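Local coordinates for hypothetical 39.9 kDa protein (Saccharomyces cerevisiae, PDB 2GA8) that acts as an ATP-dependent P-loop kinase that could take part in assembling the endoplasmic reticulum membrane, at residues V25-V30 and L291-D296; G31-G36 and E266-L271; Y272-W277 and D338-K343. One frame throughout, in Å; residues are numbered along the deposited sequence.

Contact 1 (V25-V30 and L291-D296)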
ATOM      1  N   VAL A  25      -7.208 -11.322  -2.369  1.00 14.37           N
ATOM      2  CA  VAL A  25      -7.776 -10.797  -1.141  1.00 14.56           C
ATOM      3  C   VAL A  25      -6.835  -9.715  -0.643  1.00 13.28           C
ATOM      4  O   VAL A  25      -5.631  -9.774  -0.877  1.00 12.51           O
ATOM      5  CB  VAL A  25      -7.933 -11.895  -0.077  1.00 17.57           C
ATOM      6  CG1 VAL A  25      -8.882 -12.975  -0.594  1.00 20.52           C
ATOM      7  CG2 VAL A  25      -6.588 -12.484   0.267  1.00 19.51           C
ATOM      8  N   CYS A  26      -7.392  -8.715   0.022  1.00 11.26           N
ATOM      9  CA  CYS A  26      -6.581  -7.620   0.528  1.00 12.74           C
ATOM     10  C   CYS A  26      -6.590  -7.586   2.039  1.00 11.46           C
ATOM     11  O   CYS A  26      -7.563  -7.978   2.678  1.00 11.51           O
ATOM     12  CB  CYS A  26      -7.095  -6.278  -0.002  1.00 13.58           C
ATOM     13  SG  CYS A  26      -6.865  -6.036  -1.787  1.00 16.65           S
ATOM     14  N   VAL A  27      -5.488  -7.113   2.600  1.00 12.07           N
ATOM     15  CA  VAL A  27      -5.367  -6.983   4.037  1.00 13.05           C
ATOM     16  C   VAL A  27      -4.903  -5.568   4.315  1.00 12.65           C
ATOM     17  O   VAL A  27      -3.949  -5.091   3.700  1.00 11.70           O
ATOM     18  CB  VAL A  27      -4.328  -7.954   4.622  1.00 14.02           C
ATOM     19  CG1 VAL A  27      -4.216  -7.740   6.135  1.00 15.60           C
ATOM     20  CG2 VAL A  27      -4.716  -9.394   4.307  1.00 15.89           C
ATOM     21  N   ILE A  28      -5.611  -4.889   5.206  1.00 12.26           N
ATOM     22  CA  ILE A  28      -5.243  -3.540   5.611  1.00 12.66           C
ATOM     23  C   ILE A  28      -4.657  -3.659   7.010  1.00 12.84           C
ATOM     24  O   ILE A  28      -5.252  -4.290   7.886  1.00 12.66           O
ATOM     25  CB  ILE A  28      -6.462  -2.585   5.677  1.00 13.31           C
ATOM     26  CG1 ILE A  28      -6.839  -2.117   4.266  1.00 14.33           C
ATOM     27  CG2 ILE A  28      -6.125  -1.370   6.564  1.00 13.38           C
ATOM     28  CD1 ILE A  28      -8.107  -1.264   4.219  1.00 14.60           C
ATOM     29  N   LEU A  29      -3.475  -3.083   7.204  1.00 11.12           N
ATOM     30  CA  LEU A  29      -2.825  -3.099   8.505  1.00 11.13           C
ATOM     31  C   LEU A  29      -2.465  -1.651   8.824  1.00 10.38           C
ATOM     32  O   LEU A  29      -1.634  -1.046   8.146  1.00 12.27           O
ATOM     33  CB  LEU A  29      -1.555  -3.956   8.472  1.00 11.82           C
ATOM     34  CG  LEU A  29      -0.746  -3.956   9.774  1.00 12.91           C
ATOM     35  CD1 LEU A  29      -1.620  -4.444  10.927  1.00 17.37           C
ATOM     36  CD2 LEU A  29       0.488  -4.849   9.612  1.00 17.32           C
ATOM     37  N   VAL A  30      -3.111  -1.101   9.846  1.00  9.56           N
ATOM     38  CA  VAL A  30      -2.871   0.275  10.261  1.00 10.78           C
ATOM     39  C   VAL A  30      -2.245   0.348  11.647  1.00 11.09           C
ATOM     40  O   VAL A  30      -2.590  -0.420  12.544  1.00 11.66           O
ATOM     41  CB  VAL A  30      -4.192   1.096  10.292  1.00 10.86           C
ATOM     42  CG1 VAL A  30      -3.984   2.413  11.043  1.00 12.02           C
ATOM     43  CG2 VAL A  30      -4.663   1.378   8.873  1.00 12.06           C
ATOM     44  N   LEU A 291      -9.573  -8.009   4.888  1.00 11.61           N
ATOM     45  CA  LEU A 291      -9.368  -8.241   6.312  1.00 13.05           C
ATOM     46  C   LEU A 291      -8.742  -6.930   6.771  1.00 12.28           C
ATOM     47  O   LEU A 291      -7.886  -6.380   6.078  1.00 13.30           O
ATOM     48  CB  LEU A 291      -8.414  -9.411   6.564  1.00 15.83           C
ATOM     49  CG  LEU A 291      -9.097 -10.781   6.471  1.00 17.35           C
ATOM     50  CD1 LEU A 291      -8.089 -11.882   6.751  1.00 18.75           C
ATOM     51  CD2 LEU A 291     -10.250 -10.840   7.470  1.00 17.73           C
ATOM     52  N   VAL A 292      -9.188  -6.421   7.915  1.00 10.93           N
ATOM     53  CA  VAL A 292      -8.695  -5.155   8.446  1.00 11.08           C
ATOM     54  C   VAL A 292      -8.160  -5.288   9.870  1.00 12.31           C
ATOM     55  O   VAL A 292      -8.855  -5.782  10.755  1.00 12.35           O
ATOM     56  CB  VAL A 292      -9.817  -4.096   8.444  1.00 10.87           C
ATOM     57  CG1 VAL A 292      -9.283  -2.755   8.942  1.00 12.29           C
ATOM     58  CG2 VAL A 292     -10.393  -3.957   7.033  1.00 13.29           C
ATOM     59  N   TYR A 293      -6.923  -4.838  10.074  1.00 13.13           N
ATOM     60  CA  TYR A 293      -6.275  -4.891  11.383  1.00 13.81           C
ATOM     61  C   TYR A 293      -5.752  -3.521  11.774  1.00 15.86           C
ATOM     62  O   TYR A 293      -5.210  -2.782  10.947  1.00 14.13           O
ATOM     63  CB  TYR A 293      -5.103  -5.869  11.366  1.00 13.38           C
ATOM     64  CG  TYR A 293      -5.511  -7.286  11.048  1.00 15.65           C
ATOM     65  CD1 TYR A 293      -6.179  -8.068  11.991  1.00 14.41           C
ATOM     66  CD2 TYR A 293      -5.271  -7.830   9.789  1.00 14.75           C
ATOM     67  CE1 TYR A 293      -6.601  -9.360  11.684  1.00 16.07           C
ATOM     68  CE2 TYR A 293      -5.689  -9.118   9.469  1.00 17.60           C
ATOM     69  CZ  TYR A 293      -6.353  -9.877  10.418  1.00 17.98           C
ATOM     70  OH  TYR A 293      -6.775 -11.147  10.094  1.00 18.03           O
ATOM     71  N   LYS A 294      -5.924  -3.181  13.043  1.00 15.15           N
ATOM     72  CA  LYS A 294      -5.448  -1.904  13.542  1.00 15.99           C
ATOM     73  C   LYS A 294      -4.667  -2.229  14.805  1.00 17.77           C
ATOM     74  O   LYS A 294      -5.176  -2.889  15.707  1.00 18.14           O
ATOM     75  CB  LYS A 294      -6.637  -0.982  13.840  1.00 18.45           C
ATOM     76  CG  LYS A 294      -6.275   0.484  14.010  1.00 22.10           C
ATOM     77  CD  LYS A 294      -5.682   0.751  15.367  1.00 24.21           C
ATOM     78  CE  LYS A 294      -5.315   2.218  15.520  1.00 24.35           C
ATOM     79  NZ  LYS A 294      -4.762   2.481  16.867  1.00 28.03           N
ATOM     80  N   ILE A 295      -3.419  -1.779  14.852  1.00 17.81           N
ATOM     81  CA  ILE A 295      -2.560  -2.045  15.995  1.00 18.85           C
ATOM     82  C   ILE A 295      -2.801  -1.071  17.141  1.00 19.47           C
ATOM     83  O   ILE A 295      -2.831   0.138  16.940  1.00 18.89           O
ATOM     84  CB  ILE A 295      -1.065  -1.959  15.597  1.00 18.19           C
ATOM     85  CG1 ILE A 295      -0.770  -2.939  14.459  1.00 18.01           C
ATOM     86  CG2 ILE A 295      -0.177  -2.260  16.809  1.00 18.28           C
ATOM     87  CD1 ILE A 295       0.642  -2.805  13.892  1.00 18.60           C
ATOM     88  N   ASP A 296      -2.997  -1.613  18.338  1.00 21.60           N
ATOM     89  CA  ASP A 296      -3.184  -0.797  19.534  1.00 23.86           C
ATOM     90  C   ASP A 296      -1.817  -0.860  20.195  1.00 21.99           C
ATOM     91  O   ASP A 296      -1.356  -1.936  20.569  1.00 25.00           O
ATOM     92  CB  ASP A 296      -4.247  -1.402  20.453  1.00 25.04           C
ATOM     93  CG  ASP A 296      -5.664  -1.093  19.993  1.00 28.02           C
ATOM     94  OD1 ASP A 296      -5.829  -0.417  18.953  1.00 29.17           O
ATOM     95  OD2 ASP A 296      -6.614  -1.523  20.680  1.00 30.97           O
TER
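Ile28 O is gripped by two groups of the neighbouring strand: Tyr293 N donates to it at 2.8 Å, and the CA-H of Val292 adds a weaker approach, with Val292 CA 3.6 Å from Ile28 O. The pattern repeats through the pairing. Ile28 bonds through N and O to Leu291 and Tyr293, on either side of Val292, and Val30 likewise to Tyr293 and Ile295, on either side of Lys294; Leu291 N completes the set on Cys26 O. The strands run parallel, with only 11° between their directions.

On the face bearing Val27, Leu29 and Tyr293, the phenol is met at its rim. Val27 CG1, anti to its backbone N (chi1 178°), lies in the ring plane 3.8 Å from Tyr293 CD2. Leu29 CD1 reaches Tyr293 CB at 3.8 Å and Ile295 CG1 at 3.9 Å. Helix 4-17 covers Val27 and Tyr293 through Val11 and Leu7, while helix 37-43 lies against Leu29 and Ile295. On the other face Ile28 and Val292 lie side by side, Ile28 CG2 being 4.2 Å from Val292 CG1, under Leu270 and Leu271.

Lys294 shares that second face with Val30. Its chain bends at chi2, and its NZ donates to Ile295 O at 3.0 Å from above the carbonyl plane while pairing with Asp338. An alanine here would probably leave Asp338 without its cation and Ile295 O without this side-chain donor.

A hydrophobic parallel sheet with the strand leading into the P-loop at its centre, here in the order 156-160, 262-267, 25-30, 290-296, 347-351, is typical of P-loop kinases.

Contact 2 (G31-G36 and E266-L271). With SO4 (sulfate ion), chain G.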
ATOM      1  N   GLY A  31      -1.328   1.292  11.806  1.00 11.91           N
ATOM      2  CA  GLY A  31      -0.681   1.490  13.088  1.00 12.19           C
ATOM      3  C   GLY A  31       0.046   2.817  13.044  1.00 12.67           C
ATOM      4  O   GLY A  31       0.452   3.261  11.969  1.00 12.68           O
ATOM      5  N   SER A  32       0.207   3.461  14.195  1.00 13.62           N
ATOM      6  CA  SER A  32       0.911   4.738  14.236  1.00 14.69           C
ATOM      7  C   SER A  32       2.418   4.479  14.129  1.00 14.64           C
ATOM      8  O   SER A  32       2.856   3.330  14.124  1.00 14.52           O
ATOM      9  CB  SER A  32       0.570   5.488  15.533  1.00 14.65           C
ATOM     10  OG  SER A  32       0.762   4.671  16.674  1.00 15.47           O
ATOM     11  N   PRO A  33       3.228   5.544  14.016  1.00 13.20           N
ATOM     12  CA  PRO A  33       4.678   5.362  13.907  1.00 14.89           C
ATOM     13  C   PRO A  33       5.248   4.490  15.027  1.00 14.69           C
ATOM     14  O   PRO A  33       4.912   4.674  16.197  1.00 15.74           O
ATOM     15  CB  PRO A  33       5.207   6.793  13.961  1.00 16.56           C
ATOM     16  CG  PRO A  33       4.114   7.568  13.288  1.00 16.84           C
ATOM     17  CD  PRO A  33       2.869   6.972  13.905  1.00 14.47           C
ATOM     18  N   GLY A  34       6.091   3.532  14.651  1.00 14.76           N
ATOM     19  CA  GLY A  34       6.711   2.648  15.624  1.00 14.97           C
ATOM     20  C   GLY A  34       5.817   1.554  16.175  1.00 14.75           C
ATOM     21  O   GLY A  34       6.179   0.894  17.141  1.00 14.61           O
ATOM     22  N   SER A  35       4.656   1.350  15.560  1.00 12.99           N
ATOM     23  CA  SER A  35       3.717   0.334  16.020  1.00 13.24           C
ATOM     24  C   SER A  35       4.131  -1.064  15.584  1.00 13.45           C
ATOM     25  O   SER A  35       3.624  -2.056  16.104  1.00 14.72           O
ATOM     26  CB  SER A  35       2.316   0.628  15.476  1.00 13.58           C
ATOM     27  OG  SER A  35       2.343   0.636  14.060  1.00 13.58           O
ATOM     28  N   GLY A  36       5.043  -1.132  14.619  1.00 13.18           N
ATOM     29  CA  GLY A  36       5.506  -2.416  14.127  1.00 14.97           C
ATOM     30  C   GLY A  36       4.731  -2.909  12.918  1.00 16.07           C
ATOM     31  O   GLY A  36       4.864  -4.064  12.522  1.00 17.26           O
ATOM     32  N   GLU A 266      -0.023  -1.788   4.257  1.00 10.92           N
ATOM     33  CA  GLU A 266       0.228  -1.287   5.605  1.00 11.60           C
ATOM     34  C   GLU A 266       0.528   0.197   5.535  1.00 10.27           C
ATOM     35  O   GLU A 266       1.206   0.661   4.618  1.00  9.66           O
ATOM     36  CB  GLU A 266       1.402  -2.035   6.251  1.00 14.21           C
ATOM     37  CG  GLU A 266       2.701  -1.960   5.463  1.00 15.91           C
ATOM     38  CD  GLU A 266       3.661  -0.897   5.974  1.00 19.35           C
ATOM     39  OE1 GLU A 266       3.251  -0.034   6.780  1.00 16.28           O
ATOM     40  OE2 GLU A 266       4.835  -0.922   5.548  1.00 19.89           O
ATOM     41  N   GLY A 267       0.008   0.945   6.499  1.00  9.38           N
ATOM     42  CA  GLY A 267       0.247   2.375   6.502  1.00 10.53           C
ATOM     43  C   GLY A 267      -0.463   3.107   7.621  1.00  9.85           C
ATOM     44  O   GLY A 267      -1.299   2.547   8.337  1.00 10.79           O
ATOM     45  N   LEU A 268      -0.129   4.382   7.756  1.00 10.22           N
ATOM     46  CA  LEU A 268      -0.700   5.230   8.791  1.00 10.86           C
ATOM     47  C   LEU A 268      -2.159   5.619   8.582  1.00 12.43           C
ATOM     48  O   LEU A 268      -2.950   5.639   9.527  1.00  9.86           O
ATOM     49  CB  LEU A 268       0.095   6.533   8.877  1.00 11.82           C
ATOM     50  CG  LEU A 268       1.584   6.517   9.216  1.00 12.51           C
ATOM     51  CD1 LEU A 268       2.195   7.862   8.832  1.00 12.94           C
ATOM     52  CD2 LEU A 268       1.771   6.236  10.702  1.00 11.31           C
ATOM     53  N   TYR A 269      -2.505   5.911   7.335  1.00 11.36           N
ATOM     54  CA  TYR A 269      -3.829   6.432   7.029  1.00  9.80           C
ATOM     55  C   TYR A 269      -4.831   5.610   6.237  1.00 10.87           C
ATOM     56  O   TYR A 269      -5.791   6.163   5.686  1.00 10.13           O
ATOM     57  CB  TYR A 269      -3.620   7.799   6.364  1.00 11.20           C
ATOM     58  CG  TYR A 269      -2.690   8.682   7.180  1.00 12.28           C
ATOM     59  CD1 TYR A 269      -2.976   8.967   8.516  1.00 13.22           C
ATOM     60  CD2 TYR A 269      -1.510   9.189   6.637  1.00 12.06           C
ATOM     61  CE1 TYR A 269      -2.112   9.730   9.294  1.00 13.91           C
ATOM     62  CE2 TYR A 269      -0.631   9.964   7.416  1.00 14.37           C
ATOM     63  CZ  TYR A 269      -0.947  10.224   8.744  1.00 13.65           C
ATOM     64  OH  TYR A 269      -0.098  10.967   9.533  1.00 15.18           O
ATOM     65  N   LEU A 270      -4.654   4.294   6.209  1.00 10.21           N
ATOM     66  CA  LEU A 270      -5.566   3.447   5.454  1.00 10.36           C
ATOM     67  C   LEU A 270      -6.978   3.406   6.019  1.00 11.47           C
ATOM     68  O   LEU A 270      -7.894   2.945   5.342  1.00 11.91           O
ATOM     69  CB  LEU A 270      -5.012   2.024   5.357  1.00 10.16           C
ATOM     70  CG  LEU A 270      -3.572   1.968   4.840  1.00 13.86           C
ATOM     71  CD1 LEU A 270      -3.128   0.517   4.706  1.00 13.97           C
ATOM     72  CD2 LEU A 270      -3.483   2.688   3.506  1.00 15.76           C
ATOM     73  N   LEU A 271      -7.151   3.885   7.252  1.00 11.69           N
ATOM     74  CA  LEU A 271      -8.460   3.909   7.907  1.00 10.79           C
ATOM     75  C   LEU A 271      -8.753   5.313   8.439  1.00 12.75           C
ATOM     76  O   LEU A 271      -9.465   5.479   9.433  1.00 13.04           O
ATOM     77  CB  LEU A 271      -8.488   2.904   9.067  1.00 10.77           C
ATOM     78  CG  LEU A 271      -8.394   1.421   8.689  1.00 10.22           C
ATOM     79  CD1 LEU A 271      -8.239   0.585   9.949  1.00 13.09           C
ATOM     80  CD2 LEU A 271      -9.645   1.008   7.903  1.00 12.24           C
TER
HETATM   81  S   SO4 G 403       6.252   1.121  12.072  1.00 18.94           S
HETATM   82  O1  SO4 G 403       6.745   2.511  11.943  1.00 21.85           O
HETATM   83  O2  SO4 G 403       6.409   0.426  10.781  1.00 22.50           O
HETATM   84  O3  SO4 G 403       7.011   0.431  13.129  1.00 23.29           O
HETATM   85  O4  SO4 G 403       4.825   1.149  12.452  1.00 22.65           O
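Leu268 packs against Gly31 and Pro33 at the start of the P-loop (Walker A motif), which here links strand 25-30 to helix 37-43 and, by similarity, binds ATP. The contact between the two segments is apolar. Leu268 and Pro33 cross at about a right angle, and the single methyl Leu268 CD2 does the touching: it sits 3.5 Å from Pro33 CD, tighter than usual for two carbons, and 3.5 Å from Gly31 O. That carbonyl has its polar partner in Lys37 NZ. On its other flank Leu268 lays its CB over the centre of the Tyr269 ring.

Backbone bonding shapes the loop itself. A type II turn runs from Ser32 to Ser35, closed by Ser35 N to Ser32 O at 3.0 Å, with Gly34 supplying the positive phi of its third position. Gly31 leaves room for the serine, since a CB on it would run into Ser35 OG. That hydroxyl, tucked between its own backbone N and carbonyl carbon (chi1 60°), lies 2.7 Å from Ser32 O and 3.0 Å from sulfate O4, and either could accept its one proton.

Amide donors gather round the anion. The sulfate, probably from the crystallisation liquor, is likely to mark where a nucleotide phosphate would sit; Lys37 NZ, Ser38 N and Arg309 NH1 complete its shell. Gly34 N points to sulfate O1 at 3.0 Å, and Ser35 N adds a weak bond to O4. Gly36 N, just before the helix, is shared between two oxygens, at 2.9 Å from sulfate O3 and 3.2 Å from sulfate O4.

Contact 3 (Y272-W277 and D338-K343)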
ATOM      1  N   TYR A 272      -8.214   6.313   7.749  1.00 12.42           N
ATOM      2  CA  TYR A 272      -8.356   7.722   8.125  1.00 13.61           C
ATOM      3  C   TYR A 272      -9.625   8.293   7.484  1.00 15.07           C
ATOM      4  O   TYR A 272      -9.806   8.188   6.274  1.00 15.34           O
ATOM      5  CB  TYR A 272      -7.112   8.470   7.648  1.00 12.79           C
ATOM      6  CG  TYR A 272      -6.834   9.761   8.363  1.00 14.67           C
ATOM      7  CD1 TYR A 272      -6.295   9.766   9.653  1.00 12.25           C
ATOM      8  CD2 TYR A 272      -7.086  10.984   7.746  1.00 14.87           C
ATOM      9  CE1 TYR A 272      -6.008  10.965  10.304  1.00 13.61           C
ATOM     10  CE2 TYR A 272      -6.806  12.183   8.389  1.00 14.98           C
ATOM     11  CZ  TYR A 272      -6.265  12.165   9.666  1.00 13.98           C
ATOM     12  OH  TYR A 272      -5.971  13.350  10.296  1.00 15.92           O
ATOM     13  N   ASP A 273     -10.489   8.906   8.295  1.00 15.86           N
ATOM     14  CA  ASP A 273     -11.777   9.425   7.815  1.00 16.75           C
ATOM     15  C   ASP A 273     -11.820  10.739   7.038  1.00 16.98           C
ATOM     16  O   ASP A 273     -12.864  11.399   6.993  1.00 16.21           O
ATOM     17  CB  ASP A 273     -12.771   9.522   8.987  1.00 17.66           C
ATOM     18  CG  ASP A 273     -12.382  10.579  10.019  1.00 18.75           C
ATOM     19  OD1 ASP A 273     -11.553  11.460   9.710  1.00 16.99           O
ATOM     20  OD2 ASP A 273     -12.923  10.541  11.146  1.00 20.30           O
ATOM     21  N   GLN A 274     -10.719  11.113   6.401  1.00 14.74           N
ATOM     22  CA  GLN A 274     -10.697  12.357   5.649  1.00 15.02           C
ATOM     23  C   GLN A 274     -10.287  12.177   4.198  1.00 14.40           C
ATOM     24  O   GLN A 274      -9.600  11.213   3.845  1.00 13.52           O
ATOM     25  CB  GLN A 274      -9.754  13.358   6.315  1.00 17.47           C
ATOM     26  CG  GLN A 274     -10.170  13.750   7.717  1.00 17.25           C
ATOM     27  CD  GLN A 274     -11.513  14.444   7.747  1.00 16.48           C
ATOM     28  OE1 GLN A 274     -11.734  15.419   7.029  1.00 18.83           O
ATOM     29  NE2 GLN A 274     -12.420  13.947   8.587  1.00 17.53           N
ATOM     30  N   GLU A 275     -10.716  13.134   3.380  1.00 14.87           N
ATOM     31  CA  GLU A 275     -10.443  13.185   1.948  1.00 14.89           C
ATOM     32  C   GLU A 275     -10.371  11.841   1.219  1.00 14.42           C
ATOM     33  O   GLU A 275     -11.282  11.029   1.330  1.00 14.48           O
ATOM     34  CB  GLU A 275      -9.176  14.008   1.689  1.00 12.65           C
ATOM     35  CG  GLU A 275      -7.996  13.663   2.580  1.00 14.26           C
ATOM     36  CD  GLU A 275      -6.718  13.520   1.786  1.00 13.96           C
ATOM     37  OE1 GLU A 275      -6.768  12.859   0.726  1.00 13.10           O
ATOM     38  OE2 GLU A 275      -5.674  14.057   2.220  1.00 13.24           O
ATOM     39  N   ASN A 276      -9.299  11.610   0.466  1.00 13.08           N
ATOM     40  CA  ASN A 276      -9.172  10.366  -0.291  1.00 12.05           C
ATOM     41  C   ASN A 276      -8.953   9.127   0.568  1.00 10.88           C
ATOM     42  O   ASN A 276      -9.267   8.018   0.141  1.00 11.75           O
ATOM     43  CB  ASN A 276      -8.026  10.473  -1.304  1.00 11.12           C
ATOM     44  CG  ASN A 276      -8.283  11.515  -2.376  1.00 13.90           C
ATOM     45  OD1 ASN A 276      -7.358  12.196  -2.825  1.00 14.42           O
ATOM     46  ND2 ASN A 276      -9.530  11.634  -2.804  1.00 13.36           N
ATOM     47  N   TRP A 277      -8.403   9.310   1.765  1.00 10.96           N
ATOM     48  CA  TRP A 277      -8.136   8.182   2.658  1.00 10.82           C
ATOM     49  C   TRP A 277      -9.415   7.469   3.053  1.00 12.81           C
ATOM     50  O   TRP A 277      -9.456   6.242   3.139  1.00 13.07           O
ATOM     51  CB  TRP A 277      -7.423   8.655   3.933  1.00 11.77           C
ATOM     52  CG  TRP A 277      -6.165   9.413   3.683  1.00 11.45           C
ATOM     53  CD1 TRP A 277      -5.956  10.745   3.893  1.00 12.39           C
ATOM     54  CD2 TRP A 277      -4.935   8.888   3.168  1.00 11.97           C
ATOM     55  NE1 TRP A 277      -4.668  11.086   3.539  1.00 12.20           N
ATOM     56  CE2 TRP A 277      -4.020   9.963   3.092  1.00 12.97           C
ATOM     57  CE3 TRP A 277      -4.516   7.614   2.763  1.00 12.06           C
ATOM     58  CZ2 TRP A 277      -2.710   9.804   2.626  1.00 11.99           C
ATOM     59  CZ3 TRP A 277      -3.210   7.454   2.298  1.00 12.46           C
ATOM     60  CH2 TRP A 277      -2.324   8.545   2.235  1.00 13.55           C
ATOM     61  N   ASP A 338      -6.250   7.685  15.804  1.00 16.02           N
ATOM     62  CA  ASP A 338      -7.369   7.180  16.599  1.00 17.29           C
ATOM     63  C   ASP A 338      -8.589   8.091  16.520  1.00 17.74           C
ATOM     64  O   ASP A 338      -9.722   7.619  16.400  1.00 17.17           O
ATOM     65  CB  ASP A 338      -6.966   7.009  18.069  1.00 20.75           C
ATOM     66  CG  ASP A 338      -5.977   5.876  18.279  1.00 25.18           C
ATOM     67  OD1 ASP A 338      -5.926   4.955  17.433  1.00 27.22           O
ATOM     68  OD2 ASP A 338      -5.259   5.899  19.300  1.00 28.31           O
ATOM     69  N   ASN A 339      -8.358   9.399  16.587  1.00 18.31           N
ATOM     70  CA  ASN A 339      -9.457  10.355  16.533  1.00 18.23           C
ATOM     71  C   ASN A 339     -10.158  10.322  15.183  1.00 18.39           C
ATOM     72  O   ASN A 339     -11.345  10.628  15.082  1.00 17.18           O
ATOM     73  CB  ASN A 339      -8.957  11.777  16.803  1.00 20.77           C
ATOM     74  CG  ASN A 339      -8.415  11.953  18.211  1.00 24.54           C
ATOM     75  OD1 ASN A 339      -8.798  11.232  19.130  1.00 27.56           O
ATOM     76  ND2 ASN A 339      -7.532  12.932  18.389  1.00 26.47           N
ATOM     77  N   HIS A 340      -9.420   9.934  14.148  1.00 16.26           N
ATOM     78  CA  HIS A 340      -9.970   9.886  12.801  1.00 14.92           C
ATOM     79  C   HIS A 340     -10.213   8.485  12.250  1.00 14.57           C
ATOM     80  O   HIS A 340     -10.392   8.307  11.045  1.00 14.21           O
ATOM     81  CB  HIS A 340      -9.048  10.670  11.869  1.00 15.14           C
ATOM     82  CG  HIS A 340      -9.109  12.148  12.084  1.00 15.34           C
ATOM     83  ND1 HIS A 340     -10.096  12.936  11.532  1.00 16.48           N
ATOM     84  CD2 HIS A 340      -8.339  12.975  12.828  1.00 18.54           C
ATOM     85  CE1 HIS A 340      -9.930  14.185  11.926  1.00 18.00           C
ATOM     86  NE2 HIS A 340      -8.870  14.236  12.715  1.00 18.61           N
ATOM     87  N   LEU A 341     -10.240   7.491  13.132  1.00 15.70           N
ATOM     88  CA  LEU A 341     -10.469   6.117  12.697  1.00 15.23           C
ATOM     89  C   LEU A 341     -11.892   5.986  12.152  1.00 17.95           C
ATOM     90  O   LEU A 341     -12.855   6.332  12.837  1.00 16.64           O
ATOM     91  CB  LEU A 341     -10.263   5.153  13.871  1.00 15.13           C
ATOM     92  CG  LEU A 341     -10.193   3.671  13.496  1.00 16.90           C
ATOM     93  CD1 LEU A 341      -8.949   3.431  12.647  1.00 18.62           C
ATOM     94  CD2 LEU A 341     -10.154   2.807  14.752  1.00 18.67           C
ATOM     95  N   ILE A 342     -12.030   5.501  10.918  1.00 18.37           N
ATOM     96  CA  ILE A 342     -13.359   5.358  10.330  1.00 21.01           C
ATOM     97  C   ILE A 342     -14.230   4.432  11.165  1.00 22.69           C
ATOM     98  O   ILE A 342     -13.759   3.423  11.694  1.00 21.48           O
ATOM     99  CB  ILE A 342     -13.303   4.822   8.883  1.00 22.15           C
ATOM    100  CG1 ILE A 342     -12.549   3.496   8.839  1.00 21.57           C
ATOM    101  CG2 ILE A 342     -12.654   5.849   7.980  1.00 20.39           C
ATOM    102  CD1 ILE A 342     -12.577   2.840   7.480  1.00 25.70           C
ATOM    103  N   LYS A 343     -15.505   4.788  11.277  1.00 25.08           N
ATOM    104  CA  LYS A 343     -16.460   4.020  12.064  1.00 29.34           C
ATOM    105  C   LYS A 343     -17.054   2.838  11.309  1.00 30.86           C
ATOM    106  O   LYS A 343     -18.119   2.960  10.703  1.00 31.63           O
ATOM    107  CB  LYS A 343     -17.602   4.929  12.528  1.00 29.53           C
ATOM    108  CG  LYS A 343     -17.172   6.112  13.378  1.00 32.72           C
ATOM    109  CD  LYS A 343     -16.708   5.679  14.757  1.00 35.21           C
ATOM    110  CE  LYS A 343     -16.486   6.891  15.648  1.00 37.36           C
ATOM    111  NZ  LYS A 343     -16.016   6.521  17.012  1.00 39.03           N
TER
HETATM  112  O   HOH W   1     -14.606   8.578  11.933  1.00 21.57           O
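Tyr272 and His340 lie side by side and point the same way, their ring planes 32° apart. The phenol face receives the CB of His340 in a CH-pi contact, 3.4 Å from Tyr272 CE1, towards the rim. In return Tyr272 OH stands over one face of the imidazole, 3.5 Å from His340 CD2, while its polar partner is Asp336.

Asp273 CG, set between its backbone N and carbonyl carbon (chi1 67°), reaches the imidazole's edge. Asp273 crosses His340 at about a right angle, the carboxylate turned 86° from the ring, and His340 ND1 donates in its own plane to the syn side of Asp273 OD1 at 2.8 Å. Gln274 NE2 grips the same oxygen from above the carboxylate plane at 2.9 Å. Two donors thus fix OD1, and the other oxygen takes a water, 2.7 Å from Asp273 OD2, that also donates to Leu341 O.

The backbone seconds this: Asp273 N bonds to His340 O at 2.8 Å, and Ile342 CG2 packs on Asp273 CA at 3.7 Å.

The arrangement is a His-carboxylate hydrogen bond beside a single backbone bridge, Tyr272 with Leu341, joining the loop after strand 262-267 to the segment between helix 335-339 and edge strand 347-351.

How the contacts relate
Contacts 1 and 2 are buried and share the central sheet: strands 25-30 and 262-267 are neighbours in it, and Leu29 O probably accepts a bond from Gly267 N. Contact 3 is only partly buried, some 14 Å from contact 1 and 12 Å from contact 2, centre to centre. Chemistry follows place. Regular backbone bonding and hydrocarbon make the core pairing, in contact 2 a leucine methyl backs a loop whose amides turn to an anion, and charged or polar side chains with a water take over nearer the surface. Contact 3 is nevertheless tied inward: Asp338 OD1 meets Lys294 NZ at 2.8 Å, and Ile342 N probably bonds to Leu271 O.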